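Local coordinates for protein probable nitrite reductase [nad(p)h] small subunit NIRD (Mycobacterium tuberculosis, PDB 4AIV) that probably serves as the Rieske-like small subunit that the NADH-dependent nitrite reductase needs for activity, associating with NirB in the reduction of nitrite to ammonium, at residues G32-L37 with V48-P53. Numbering follows the deposited sequence.
Sequences GSQVAL and VGNVDP
Ala36 and Val48 face each other as an antiparallel hydrogen-bonded pair, a worked example of how a hairpin is closed by backbone bonds and then extended past the strand end, here by Asn50. Ala36 N gives its hydrogen to Val48 O over a short 2.6 Å. Val48 N returns a bond of 3.0 Å to Ala36 O. On the same face of the sheet, the Ala36 methyl meets Val48 CG2 at 4.2 Å. The next pair, Val35 with Gly49, is of the non-hydrogen-bonded kind; here Val35 CA lies 3.4 Å from Val48 O in a CA-H...O contact, so that one carbonyl receives both an N-H and a C-H. Beyond Gly49 the strand ends, yet the pairing runs on for one more bond: Asn50 N reaches Gln34 O at 3.1 Å, fairly straight at its hydrogen (159°) but rising well above the carbonyl plane.

The Asn50 side chain leans over the backbone of 34-36. Asn50 CB rests 3.7 Å from Val35 C. CG, anti to the backbone N (chi1 -161°), sends Asn50 OD1 toward the Ala36 methyl, in van der Waals contact with Ala36 CB at 3.5 Å. The hydrogen bond of that oxygen comes from Ser61 N, which, together with the backbone bond between Asn50 and Met60, joins Asn50 to a later loop. Gln34 meets Asn50 CB to CB at 3.9 Å, and their amide planes are turned 55° from each other.

Farther out, the backbone of Val35 bonds to Val27 and that of Gly49 to Pro99, while the Val35 side chain packs on Tyr101. Strands 34-39 and 45-49 form a beta hairpin that lies between strands 25-28 and 100-105 in the antiparallel sheet of a Rieske-like domain.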
ATOM      1  N   GLY A  32       4.546   3.871  14.191  1.00 13.96           N
ATOM      2  CA  GLY A  32       3.797   2.657  14.457  1.00 13.08           C
ATOM      3  C   GLY A  32       2.686   2.344  13.469  1.00 16.15           C
ATOM      4  O   GLY A  32       2.065   1.279  13.569  1.00 11.78           O
ATOM      5  N   SER A  33       2.422   3.251  12.524  1.00 12.53           N
ATOM      6  CA  SER A  33       1.458   2.967  11.455  1.00 13.22           C
ATOM      7  C   SER A  33       1.875   1.695  10.718  1.00 10.51           C
ATOM      8  O   SER A  33       3.068   1.455  10.508  1.00 12.28           O
ATOM      9  CB  SER A  33       1.387   4.120  10.443  1.00 14.61           C
ATOM     10  OG  SER A  33       1.146   5.354  11.086  1.00 16.12           O
ATOM     11  N   GLN A  34       0.891   0.887  10.339  1.00 11.41           N
ATOM     12  CA  GLN A  34       1.145  -0.353   9.623  1.00 14.02           C
ATOM     13  C   GLN A  34       0.704  -0.151   8.200  1.00  9.87           C
ATOM     14  O   GLN A  34      -0.403   0.335   7.946  1.00 12.88           O
ATOM     15  CB  GLN A  34       0.349  -1.517  10.210  1.00 14.81           C
ATOM     16  CG  GLN A  34       0.448  -1.682  11.690  1.00 24.15           C
ATOM     17  CD  GLN A  34      -0.392  -2.847  12.134  1.00 32.58           C
ATOM     18  OE1 GLN A  34      -0.730  -3.715  11.320  1.00 30.15           O
ATOM     19  NE2 GLN A  34      -0.751  -2.875  13.412  1.00 40.30           N
ATOM     20  N   VAL A  35       1.561  -0.559   7.276  1.00 10.67           N
ATOM     21  CA  VAL A  35       1.388  -0.245   5.870  1.00  9.71           C
ATOM     22  C   VAL A  35       1.484  -1.507   5.005  1.00 11.29           C
ATOM     23  O   VAL A  35       2.303  -2.382   5.279  1.00 10.65           O
ATOM     24  CB  VAL A  35       2.475   0.771   5.468  1.00 14.05           C
ATOM     25  CG1 VAL A  35       2.838   0.644   4.014  1.00 13.00           C
ATOM     26  CG2 VAL A  35       2.019   2.185   5.831  1.00 11.93           C
ATOM     27  N   ALA A  36       0.622  -1.618   3.993  1.00  7.18           N
ATOM     28  CA  ALA A  36       0.767  -2.670   2.990  1.00  8.37           C
ATOM     29  C   ALA A  36       1.474  -2.068   1.772  1.00  9.46           C
ATOM     30  O   ALA A  36       0.944  -1.146   1.131  1.00  7.63           O
ATOM     31  CB  ALA A  36      -0.597  -3.235   2.594  1.00  7.54           C
ATOM     32  N   LEU A  37       2.663  -2.581   1.469  1.00  6.86           N
ATOM     33  CA  LEU A  37       3.485  -2.063   0.375  1.00  8.62           C
ATOM     34  C   LEU A  37       3.512  -3.032  -0.804  1.00  9.49           C
ATOM     35  O   LEU A  37       3.768  -4.224  -0.626  1.00 10.26           O
ATOM     36  CB  LEU A  37       4.918  -1.816   0.865  1.00  7.09           C
ATOM     37  CG  LEU A  37       5.953  -1.362  -0.186  1.00  9.35           C
ATOM     38  CD1 LEU A  37       5.666   0.068  -0.716  1.00  8.06           C
ATOM     39  CD2 LEU A  37       7.377  -1.464   0.375  1.00  5.74           C
ATOM     40  N   VAL A  48      -0.475   1.442   1.168  1.00  7.80           N
ATOM     41  CA  VAL A  48      -1.789   1.724   1.732  1.00  8.29           C
ATOM     42  C   VAL A  48      -1.890   1.130   3.144  1.00  8.93           C
ATOM     43  O   VAL A  48      -1.031   0.344   3.560  1.00  8.49           O
ATOM     44  CB  VAL A  48      -2.954   1.195   0.835  1.00  7.58           C
ATOM     45  CG1 VAL A  48      -2.944   1.889  -0.533  1.00  8.50           C
ATOM     46  CG2 VAL A  48      -2.881  -0.321   0.676  1.00  8.65           C
ATOM     47  N   GLY A  49      -2.919   1.524   3.884  1.00  8.01           N
ATOM     48  CA  GLY A  49      -3.147   0.961   5.208  1.00 10.80           C
ATOM     49  C   GLY A  49      -3.146  -0.562   5.191  1.00  9.42           C
ATOM     50  O   GLY A  49      -3.723  -1.179   4.300  1.00  8.73           O
ATOM     51  N   ASN A  50      -2.485  -1.174   6.167  1.00  6.35           N
ATOM     52  CA  ASN A  50      -2.416  -2.635   6.237  1.00  9.68           C
ATOM     53  C   ASN A  50      -3.657  -3.262   6.884  1.00 11.17           C
ATOM     54  O   ASN A  50      -3.868  -4.485   6.820  1.00  9.67           O
ATOM     55  CB  ASN A  50      -1.157  -3.072   6.994  1.00  8.78           C
ATOM     56  CG  ASN A  50      -0.781  -4.510   6.713  1.00 15.42           C
ATOM     57  OD1 ASN A  50      -0.919  -4.998   5.581  1.00 13.76           O
ATOM     58  ND2 ASN A  50      -0.309  -5.205   7.742  1.00 10.26           N
ATOM     59  N   VAL A  51      -4.479  -2.427   7.510  1.00  8.94           N
ATOM     60  CA  VAL A  51      -5.653  -2.929   8.214  1.00 11.33           C
ATOM     61  C   VAL A  51      -6.914  -2.862   7.346  1.00 12.32           C
ATOM     62  O   VAL A  51      -7.299  -1.790   6.866  1.00  9.87           O
ATOM     63  CB  VAL A  51      -5.882  -2.177   9.542  1.00 13.23           C
ATOM     64  CG1 VAL A  51      -7.107  -2.728  10.258  1.00 13.06           C
ATOM     65  CG2 VAL A  51      -4.641  -2.269  10.425  1.00 11.75           C
ATOM     66  N   ASP A  52      -7.540  -4.019   7.139  1.00  9.21           N
ATOM     67  CA  ASP A  52      -8.825  -4.093   6.444  1.00 11.65           C
ATOM     68  C   ASP A  52      -9.815  -3.246   7.219  1.00 12.28           C
ATOM     69  O   ASP A  52     -10.040  -3.488   8.403  1.00 15.18           O
ATOM     70  CB  ASP A  52      -9.308  -5.551   6.354  1.00 11.64           C
ATOM     71  CG  ASP A  52     -10.648  -5.696   5.619  1.00 15.85           C
ATOM     72  OD1 ASP A  52     -11.628  -4.981   5.954  1.00 14.76           O
ATOM     73  OD2 ASP A  52     -10.733  -6.543   4.704  1.00 13.94           O
ATOM     74  N   PRO A  53     -10.410  -2.244   6.556  1.00 16.59           N
ATOM     75  CA  PRO A  53     -11.279  -1.294   7.261  1.00 18.63           C
ATOM     76  C   PRO A  53     -12.656  -1.863   7.582  1.00 19.55           C
ATOM     77  O   PRO A  53     -13.438  -1.194   8.257  1.00 23.54           O
ATOM     78  CB  PRO A  53     -11.406  -0.139   6.265  1.00 17.11           C
ATOM     79  CG  PRO A  53     -11.291  -0.789   4.945  1.00 11.97           C
ATOM     80  CD  PRO A  53     -10.281  -1.909   5.126  1.00 13.24           C
TER